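Local atomic coordinates of alcohol oxidase (Myceliophthora thermophila, PDB entry 6F74), a protein that binds FAD and probably works as a VAO-type flavoprotein oxidase that oxidises an alcohol substrate at the expense of molecular oxygen. Residues L142-A145 with K146-I150; K532-P535 with N536-G539; P549-I552 with D553-G557; F576-R579 with T580-G583. One frame throughout, in Å; residues are numbered along the deposited sequence.

Contact 1: L142-A145 with K146-I150; sequences LNFA and KQHNI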
loop_
_atom_site.group_PDB
_atom_site.type_symbol
_atom_site.label_atom_id
_atom_site.label_comp_id
_atom_site.label_asym_id
_atom_site.label_seq_id
_atom_site.Cartn_x
_atom_site.Cartn_y
_atom_site.Cartn_z
ATOM N N LEU A 142 -6.595 22.574 8.164
ATOM C CA LEU A 142 -5.202 22.931 8.030
ATOM C C LEU A 142 -4.883 24.120 8.935
ATOM O O LEU A 142 -3.988 24.022 9.786
ATOM C CB LEU A 142 -4.846 23.256 6.582
ATOM C CG LEU A 142 -3.434 23.794 6.296
ATOM C CD1 LEU A 142 -2.345 22.824 6.735
ATOM C CD2 LEU A 142 -3.272 24.111 4.834
ATOM N N ASN A 143 -5.628 25.212 8.764
ATOM C CA ASN A 143 -5.375 26.443 9.510
ATOM C C ASN A 143 -5.472 26.260 11.033
ATOM O O ASN A 143 -4.619 26.753 11.769
ATOM C CB ASN A 143 -6.329 27.577 9.058
ATOM C CG ASN A 143 -6.002 28.133 7.679
ATOM O OD1 ASN A 143 -5.008 27.774 7.078
ATOM N ND2 ASN A 143 -6.847 29.043 7.178
ATOM N N PHE A 144 -6.503 25.570 11.493
ATOM C CA PHE A 144 -6.680 25.299 12.925
ATOM C C PHE A 144 -5.488 24.483 13.491
ATOM O O PHE A 144 -5.014 24.778 14.568
ATOM C CB PHE A 144 -8.037 24.598 13.181
ATOM C CG PHE A 144 -8.382 24.414 14.633
ATOM C CD1 PHE A 144 -7.818 23.359 15.372
ATOM C CD2 PHE A 144 -9.265 25.266 15.268
ATOM C CE1 PHE A 144 -8.137 23.171 16.693
ATOM C CE2 PHE A 144 -9.579 25.095 16.602
ATOM C CZ PHE A 144 -9.018 24.037 17.317
ATOM N N ALA A 145 -5.004 23.481 12.759
ATOM C CA ALA A 145 -3.869 22.645 13.212
ATOM C C ALA A 145 -2.633 23.492 13.420
ATOM O O ALA A 145 -1.954 23.396 14.447
ATOM C CB ALA A 145 -3.563 21.563 12.191
ATOM N N LYS A 146 -2.344 24.323 12.417
ATOM C CA LYS A 146 -1.199 25.231 12.463
ATOM C C LYS A 146 -1.380 26.285 13.557
ATOM O O LYS A 146 -0.465 26.566 14.298
ATOM C CB LYS A 146 -0.996 25.941 11.107
ATOM C CG LYS A 146 -0.631 25.052 9.933
ATOM C CD LYS A 146 -0.153 25.872 8.739
ATOM C CE LYS A 146 -1.231 26.760 8.153
ATOM N NZ LYS A 146 -0.727 27.581 7.041
ATOM N N GLN A 147 -2.571 26.846 13.666
ATOM C CA GLN A 147 -2.834 27.875 14.660
ATOM C C GLN A 147 -2.635 27.365 16.095
ATOM O O GLN A 147 -1.984 28.060 16.906
ATOM C CB GLN A 147 -4.248 28.418 14.521
ATOM C CG GLN A 147 -4.501 29.631 15.428
ATOM C CD GLN A 147 -5.892 30.138 15.354
ATOM O OE1 GLN A 147 -6.680 29.685 14.545
ATOM N NE2 GLN A 147 -6.192 31.129 16.175
ATOM N N HIS A 148 -3.154 26.164 16.395
ATOM C CA HIS A 148 -3.031 25.606 17.727
ATOM C C HIS A 148 -1.869 24.629 17.896
ATOM O O HIS A 148 -1.783 23.941 18.921
ATOM C CB HIS A 148 -4.358 25.018 18.207
ATOM C CG HIS A 148 -5.487 25.997 18.183
ATOM N ND1 HIS A 148 -5.734 26.915 19.191
ATOM C CD2 HIS A 148 -6.434 26.212 17.239
ATOM C CE1 HIS A 148 -6.803 27.632 18.882
ATOM N NE2 HIS A 148 -7.265 27.210 17.717
ATOM N N ASN A 149 -0.957 24.618 16.919
ATOM C CA ASN A 149 0.231 23.770 16.917
ATOM C C ASN A 149 -0.091 22.315 17.217
ATOM O O ASN A 149 0.564 21.655 18.049
ATOM C CB ASN A 149 1.269 24.364 17.884
ATOM C CG ASN A 149 2.501 23.494 18.046
ATOM O OD1 ASN A 149 3.076 23.020 17.064
ATOM N ND2 ASN A 149 2.920 23.292 19.288
ATOM N N ILE A 150 -1.138 21.830 16.573
ATOM C CA ILE A 150 -1.623 20.471 16.754
ATOM C C ILE A 150 -1.204 19.697 15.500
ATOM O O ILE A 150 -1.357 20.205 14.358
ATOM C CB ILE A 150 -3.165 20.439 16.901
ATOM C CG1 ILE A 150 -3.594 21.164 18.168
ATOM C CG2 ILE A 150 -3.699 19.014 16.909
ATOM C CD1 ILE A 150 -5.084 21.053 18.488
HETATM O O HOH W 1 -2.627 28.922 5.532
#
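The imidazole of H148 leans over the phenyl ring of F144, four residues earlier on the helix. H148 CD2 sits 3.2 Å above the F144 ring plane, over its centre, yet the planes meet at 44°, so the pair is oblique rather than stacked. F144 reaches this place with its CG anti to the backbone N (chi1 -174°), which sends the ring along the helix toward its C-terminal end. There I150 adds an apolar contact, its CD1 lying 4.1 Å from F144 CE1. With an alanine in place of F144, a gap would probably open against the imidazole of H148, which would be freer to turn, and I150 CD1 would lose one of its apolar neighbours.

Backbone hydrogen bonds form the second group. K146 N, Q147 N and H148 N bond in the usual helical way to the carbonyls of L142, N143 and F144. The helix then closes in a Schellman motif: I150 N reaches back to A145 O at 2.8 Å, while N149, at positive phi, gives a weak bond from its N to K146 O (3.3 Å).

A polar link runs along another side of the helix. One water donates to N143 OD1 (3.1 Å) and accepts from K146 NZ (2.8 Å), and that ammonium also bonds to A268 O.

This helix end is held between secondary-structure elements of the FAD-binding domain and the N-terminal part of the chain. F144 stacks on F48 and meets W45 of helix 42-52, L171 of strand 171-174 touches F144 and I150, and L152 of strand 152-155 packs on L142 and A145.

Contact 2: K532-P535 with N536-G539; sequences KLAP and NTGG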
loop_
_atom_site.group_PDB
_atom_site.type_symbol
_atom_site.label_atom_id
_atom_site.label_comp_id
_atom_site.label_asym_id
_atom_site.label_seq_id
_atom_site.Cartn_x
_atom_site.Cartn_y
_atom_site.Cartn_z
ATOM N N LYS A 532 20.741 -9.414 0.734
ATOM C CA LYS A 532 21.889 -10.185 0.270
ATOM C C LYS A 532 21.669 -10.755 -1.120
ATOM O O LYS A 532 22.591 -10.757 -1.942
ATOM C CB LYS A 532 22.225 -11.316 1.245
ATOM C CG LYS A 532 23.485 -12.104 0.856
ATOM C CD LYS A 532 23.911 -13.054 1.974
ATOM C CE LYS A 532 25.075 -13.905 1.548
ATOM N NZ LYS A 532 25.156 -15.123 2.396
ATOM N N LEU A 533 20.469 -11.258 -1.386
ATOM C CA LEU A 533 20.103 -11.690 -2.733
ATOM C C LEU A 533 20.163 -10.566 -3.759
ATOM O O LEU A 533 20.776 -10.740 -4.816
ATOM C CB LEU A 533 18.701 -12.257 -2.743
ATOM C CG LEU A 533 18.168 -12.767 -4.092
ATOM C CD1 LEU A 533 19.041 -13.890 -4.633
ATOM C CD2 LEU A 533 16.723 -13.209 -3.882
ATOM N N ALA A 534 19.508 -9.445 -3.457
ATOM C CA ALA A 534 19.504 -8.277 -4.359
ATOM C C ALA A 534 19.984 -7.006 -3.662
ATOM O O ALA A 534 19.171 -6.202 -3.226
ATOM C CB ALA A 534 18.121 -8.071 -4.947
ATOM N N PRO A 535 21.325 -6.801 -3.576
ATOM C CA PRO A 535 21.835 -5.701 -2.747
ATOM C C PRO A 535 21.817 -4.325 -3.389
ATOM O O PRO A 535 22.016 -3.338 -2.699
ATOM C CB PRO A 535 23.265 -6.142 -2.424
ATOM C CG PRO A 535 23.678 -6.926 -3.627
ATOM C CD PRO A 535 22.427 -7.576 -4.173
ATOM N N ASN A 536 21.563 -4.248 -4.692
ATOM C CA ASN A 536 21.673 -2.990 -5.434
ATOM C C ASN A 536 20.360 -2.359 -5.796
ATOM O O ASN A 536 20.357 -1.426 -6.573
ATOM C CB ASN A 536 22.471 -3.265 -6.723
ATOM C CG ASN A 536 23.843 -3.839 -6.426
ATOM O OD1 ASN A 536 24.511 -3.435 -5.439
ATOM N ND2 ASN A 536 24.285 -4.768 -7.267
ATOM N N THR A 537 19.252 -2.837 -5.225
ATOM C CA THR A 537 17.917 -2.400 -5.617
ATOM C C THR A 537 17.242 -1.531 -4.537
ATOM O O THR A 537 17.617 -0.382 -4.332
ATOM C CB THR A 537 17.064 -3.631 -5.991
ATOM O OG1 THR A 537 17.025 -4.546 -4.897
ATOM C CG2 THR A 537 17.692 -4.366 -7.214
ATOM N N GLY A 538 16.279 -2.076 -3.803
ATOM C CA GLY A 538 15.502 -1.310 -2.841
ATOM C C GLY A 538 14.236 -2.087 -2.522
ATOM O O GLY A 538 14.108 -3.288 -2.832
ATOM N N GLY A 539 13.322 -1.392 -1.851
ATOM C CA GLY A 539 12.063 -1.967 -1.412
ATOM C C GLY A 539 10.942 -1.078 -1.874
ATOM O O GLY A 539 11.167 -0.102 -2.598
#
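A534, the first residue to leave helical geometry after helix 512-533, faces T537 across a tight bend. Its methyl CB lies 3.7 Å from T537 OG1, and A534 O comes within 3.2 Å of that same hydroxyl oxygen. Neither approach is a hydrogen bond within the bend: T537 OG1 is bonded to L439 O, and A534 O takes a hydrogen bond from R438 NE. The hydroxyl is brought to this side by its first torsion (chi1 57°), which sets OG1 between the backbone N and the carbonyl carbon.

The chain from A534 to T537 describes a type I beta turn, with P535 and N536 at its two central positions. It is an open example, since T537 N remains 3.9 Å from A534 O and no hydrogen bond closes it. Its two ends are tied instead to strand 435-440, an outermost strand of the seven-stranded antiparallel sheet, through R438 and L439.

P535 takes the first corner. The pyrrolidine and the side chain of N536 run side by side and point the same way, on the exposed flank of the turn. P535 CG is 4.0 Å from N536 OD1. The amide folds back over the peptide, bringing N536 OD1 to 3.5 Å from P535 C. Beyond T537 the chain continues through G538, whose backbone bonds to that of L439, toward the FAD-binding residue Y540.

Contact 3: P549-I552 with D553-G557; sequences PEYI and DAFYG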
loop_
_atom_site.group_PDB
_atom_site.type_symbol
_atom_site.label_atom_id
_atom_site.label_comp_id
_atom_site.label_asym_id
_atom_site.label_seq_id
_atom_site.Cartn_x
_atom_site.Cartn_y
_atom_site.Cartn_z
ATOM N N PRO A 549 16.383 0.165 9.695
ATOM C CA PRO A 549 17.325 1.279 9.858
ATOM C C PRO A 549 17.758 1.934 8.547
ATOM O O PRO A 549 18.140 3.108 8.538
ATOM C CB PRO A 549 18.564 0.615 10.485
ATOM C CG PRO A 549 18.041 -0.599 11.190
ATOM C CD PRO A 549 16.847 -1.052 10.378
ATOM N N GLU A 550 17.776 1.160 7.467
ATOM C CA GLU A 550 18.162 1.692 6.163
ATOM C C GLU A 550 16.979 1.999 5.271
ATOM O O GLU A 550 17.137 2.023 4.046
ATOM C CB GLU A 550 19.091 0.696 5.474
ATOM C CG GLU A 550 20.340 0.328 6.262
ATOM C CD GLU A 550 21.252 1.494 6.546
ATOM O OE1 GLU A 550 21.224 2.500 5.775
ATOM O OE2 GLU A 550 21.990 1.414 7.577
ATOM N N TYR A 551 15.804 2.233 5.864
ATOM C CA TYR A 551 14.566 2.465 5.097
ATOM C C TYR A 551 14.663 3.585 4.096
ATOM O O TYR A 551 14.005 3.519 3.091
ATOM C CB TYR A 551 13.334 2.724 5.988
ATOM C CG TYR A 551 13.233 4.134 6.538
ATOM C CD1 TYR A 551 12.642 5.183 5.784
ATOM C CD2 TYR A 551 13.724 4.439 7.790
ATOM C CE1 TYR A 551 12.574 6.489 6.288
ATOM C CE2 TYR A 551 13.641 5.736 8.312
ATOM C CZ TYR A 551 13.089 6.752 7.560
ATOM O OH TYR A 551 13.057 8.024 8.065
ATOM N N ILE A 552 15.455 4.626 4.364
ATOM C CA ILE A 552 15.549 5.774 3.435
ATOM C C ILE A 552 16.031 5.266 2.067
ATOM O O ILE A 552 15.438 5.551 0.999
ATOM C CB ILE A 552 16.483 6.892 4.000
ATOM C CG1 ILE A 552 15.744 7.660 5.084
ATOM C CG2 ILE A 552 16.977 7.831 2.889
ATOM C CD1 ILE A 552 16.525 8.721 5.870
ATOM N N ASP A 553 17.118 4.526 2.129
ATOM C CA ASP A 553 17.721 3.867 0.960
ATOM C C ASP A 553 16.751 2.932 0.258
ATOM O O ASP A 553 16.537 3.010 -0.964
ATOM C CB ASP A 553 18.935 3.049 1.422
ATOM C CG ASP A 553 20.104 3.216 0.547
ATOM O OD1 ASP A 553 20.049 2.825 -0.634
ATOM O OD2 ASP A 553 21.104 3.744 1.057
ATOM N N ALA A 554 16.150 2.051 1.049
ATOM C CA ALA A 554 15.186 1.063 0.555
ATOM C C ALA A 554 14.018 1.744 -0.161
ATOM O O ALA A 554 13.705 1.407 -1.294
ATOM C CB ALA A 554 14.673 0.227 1.706
ATOM N N PHE A 555 13.427 2.720 0.498
ATOM C CA PHE A 555 12.176 3.305 0.056
ATOM C C PHE A 555 12.343 4.272 -1.120
ATOM O O PHE A 555 11.574 4.240 -2.066
ATOM C CB PHE A 555 11.500 4.023 1.253
ATOM C CG PHE A 555 10.810 3.103 2.244
ATOM C CD1 PHE A 555 11.053 1.713 2.304
ATOM C CD2 PHE A 555 9.892 3.646 3.156
ATOM C CE1 PHE A 555 10.400 0.918 3.242
ATOM C CE2 PHE A 555 9.237 2.850 4.078
ATOM C CZ PHE A 555 9.501 1.475 4.127
ATOM N N TYR A 556 13.369 5.114 -1.046
ATOM C CA TYR A 556 13.561 6.254 -1.953
ATOM C C TYR A 556 14.786 6.151 -2.866
ATOM O O TYR A 556 14.796 6.718 -3.971
ATOM C CB TYR A 556 13.626 7.552 -1.118
ATOM C CG TYR A 556 12.454 7.654 -0.176
ATOM C CD1 TYR A 556 11.163 7.797 -0.654
ATOM C CD2 TYR A 556 12.624 7.558 1.201
ATOM C CE1 TYR A 556 10.075 7.868 0.224
ATOM C CE2 TYR A 556 11.546 7.626 2.070
ATOM C CZ TYR A 556 10.269 7.782 1.560
ATOM O OH TYR A 556 9.190 7.854 2.414
ATOM N N GLY A 557 15.811 5.426 -2.409
ATOM C CA GLY A 557 17.054 5.309 -3.149
ATOM C C GLY A 557 17.742 6.642 -3.397
ATOM O O GLY A 557 17.638 7.592 -2.619
HETATM O O HOH W 2 19.159 4.627 4.550
#
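Y551 and F555, one helical turn apart, meet edge-to-face: the tyrosine presents its ring edge to the phenylalanine face, with the planes at 64° and the centroids 5.8 Å apart. The first torsion of Y551 (chi1 80°) sets CG between the backbone N and the carbonyl carbon, a less usual choice in a helix, and so stands the ring up beside F555. Y551 CB itself lies almost straight above the middle of the F555 ring, a CH-pi contact with CB 4.3 Å from the centroid. Farther out, Y551 CE1 and Y556 CE2 meet rim to rim at 4.5 Å.

These rings grow from helix 551-556, a short helix of the berberine-like C-terminal region, started by E550 at the N-cap position. Its carbonyls are taken in order: E550 O by A554 N, Y551 O by F555 N and I552 O by Y556 N, with G557 N adding a weak bond to I552 O. On the buried side F555 touches L162 and M541, and Y556, whose hydroxyl bonds to T580 O, comes near the FAD-binding residue R164.

Successive side chains also cover one another. I552 CG1 lies 3.6 Å above the Y551 ring plane, toward its rim, and F555 CB stands over the centre of the Y556 ring. At the exposed start of the helix a water donates to E550 OE1 and accepts from D553 N, both at 3.2 Å, linking the N-cap side chain to the first turn.

Contact 4: F576-R579 with T580-G583; sequences FFCR and TCVG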
loop_
_atom_site.group_PDB
_atom_site.type_symbol
_atom_site.label_atom_id
_atom_site.label_comp_id
_atom_site.label_asym_id
_atom_site.label_seq_id
_atom_site.Cartn_x
_atom_site.Cartn_y
_atom_site.Cartn_z
ATOM N N PHE A 576 2.943 18.250 7.421
ATOM C CA PHE A 576 2.440 16.979 6.970
ATOM C C PHE A 576 3.315 15.800 7.341
ATOM O O PHE A 576 3.326 14.786 6.626
ATOM C CB PHE A 576 2.209 17.036 5.461
ATOM C CG PHE A 576 1.368 18.202 5.017
ATOM C CD1 PHE A 576 0.131 18.422 5.584
ATOM C CD2 PHE A 576 1.787 19.034 3.999
ATOM C CE1 PHE A 576 -0.669 19.485 5.162
ATOM C CE2 PHE A 576 1.015 20.113 3.595
ATOM C CZ PHE A 576 -0.230 20.328 4.167
ATOM N N PHE A 577 4.008 15.907 8.475
ATOM C CA PHE A 577 4.842 14.831 8.992
ATOM C C PHE A 577 4.134 13.497 8.910
ATOM O O PHE A 577 2.980 13.387 9.305
ATOM C CB PHE A 577 5.254 15.043 10.448
ATOM C CG PHE A 577 6.021 13.884 11.023
ATOM C CD1 PHE A 577 7.414 13.791 10.846
ATOM C CD2 PHE A 577 5.373 12.855 11.664
ATOM C CE1 PHE A 577 8.124 12.720 11.338
ATOM C CE2 PHE A 577 6.077 11.763 12.146
ATOM C CZ PHE A 577 7.455 11.696 11.972
ATOM N N CYS A 578 4.815 12.506 8.358
ATOM C CA CYS A 578 4.415 11.129 8.556
ATOM C C CYS A 578 5.634 10.243 8.727
ATOM O O CYS A 578 6.748 10.560 8.272
ATOM C CB CYS A 578 3.456 10.606 7.470
ATOM S SG CYS A 578 3.825 11.141 5.787
ATOM N N ARG A 579 5.398 9.163 9.460
ATOM C CA ARG A 579 6.402 8.156 9.815
ATOM C C ARG A 579 7.059 7.548 8.556
ATOM O O ARG A 579 6.352 7.091 7.693
ATOM C CB ARG A 579 5.662 7.054 10.600
ATOM C CG ARG A 579 6.596 6.159 11.313
ATOM C CD ARG A 579 5.890 5.095 12.128
ATOM N NE ARG A 579 6.910 4.063 12.324
ATOM C CZ ARG A 579 7.144 3.044 11.495
ATOM N NH1 ARG A 579 6.384 2.804 10.401
ATOM N NH2 ARG A 579 8.140 2.235 11.783
ATOM N N THR A 580 8.391 7.563 8.481
ATOM C CA THR A 580 9.169 7.105 7.313
ATOM C C THR A 580 9.055 7.993 6.070
ATOM O O THR A 580 9.766 7.742 5.090
ATOM C CB THR A 580 8.863 5.645 6.826
ATOM O OG1 THR A 580 7.611 5.575 6.126
ATOM C CG2 THR A 580 8.915 4.628 7.953
ATOM N N CYS A 581 8.189 9.005 6.080
ATOM C CA CYS A 581 8.020 9.874 4.919
ATOM C C CYS A 581 9.287 10.696 4.759
ATOM O O CYS A 581 10.136 10.768 5.674
ATOM C CB CYS A 581 6.765 10.762 5.041
ATOM S SG CYS A 581 5.245 9.795 5.178
ATOM N N VAL A 582 9.454 11.258 3.568
ATOM C CA VAL A 582 10.674 12.001 3.272
ATOM C C VAL A 582 10.793 13.147 4.293
ATOM O O VAL A 582 9.810 13.894 4.527
ATOM C CB VAL A 582 10.644 12.532 1.829
ATOM C CG1 VAL A 582 11.717 13.573 1.604
ATOM C CG2 VAL A 582 10.804 11.362 0.851
ATOM N N GLY A 583 11.978 13.256 4.902
ATOM C CA GLY A 583 12.229 14.290 5.906
ATOM C C GLY A 583 11.881 13.956 7.336
ATOM O O GLY A 583 12.166 14.757 8.210
#
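The guanidinium of R579 has the methyl of T580 over one of its faces: T580 CG2 lies 3.9 Å above the plane, displaced toward the rim, and R579 NH1 is the nitrogen closest to it at 4.0 Å. That NH1 donates a hydrogen bond to L162 O, which helps to fix the rotation of the flat group. The arginine chain runs extended from CG to NE and starts with CG anti to the backbone N (chi1 -165°), so the guanidinium is carried out from the bend and its end crosses the threonine.

The other branch of T580 turns back. OG1 donates to R579 O, a bond whose modelled length of 2.5 Å is short and therefore of doubtful exactness. An alanine in place of T580 would remove the methyl over the guanidinium, and R579, still bonded to L162 O, is likely to pack less closely against the turn.

Across the turn C578 and C581 are joined by a disulfide, the two SG atoms 2.0 Å apart and the bridge twisted to a chi3 of -111°. The same two residues are tied through the backbone by C581 N to C578 O at 3.0 Å, where the donor stands 49° out of the carbonyl plane.

Bond and bridge together close a type II beta turn from C578 to C581, with T580 at positive phi in its third position: a Cys-X-X-Cys disulfide loop. In this oxidase the loop lies beside the cofactor, C578 touching the FAD and T580 standing close to the FAD-binding residue R164.

Contact 4 is the one buried contact, with none of its touching residues exposed, and the only one with a covalent cross-link; the other three are each part buried and part open. Contacts 3 and 4 both lie in the berberine-like region, contact 1 in the FAD-binding domain. Contacts 1 and 3 are both helical and rely on aromatic rings, but contact 1 finishes a helix whereas contact 3 spans a short helix from its start; contacts 2 and 4 are turns. Contacts 2 and 3 probably share a hydrogen bond, G539 N to A554 O at 2.9 Å, and contact 3 reaches contact 4 through Y556. Contact 1 meets contact 4 by packing, L142 against F576.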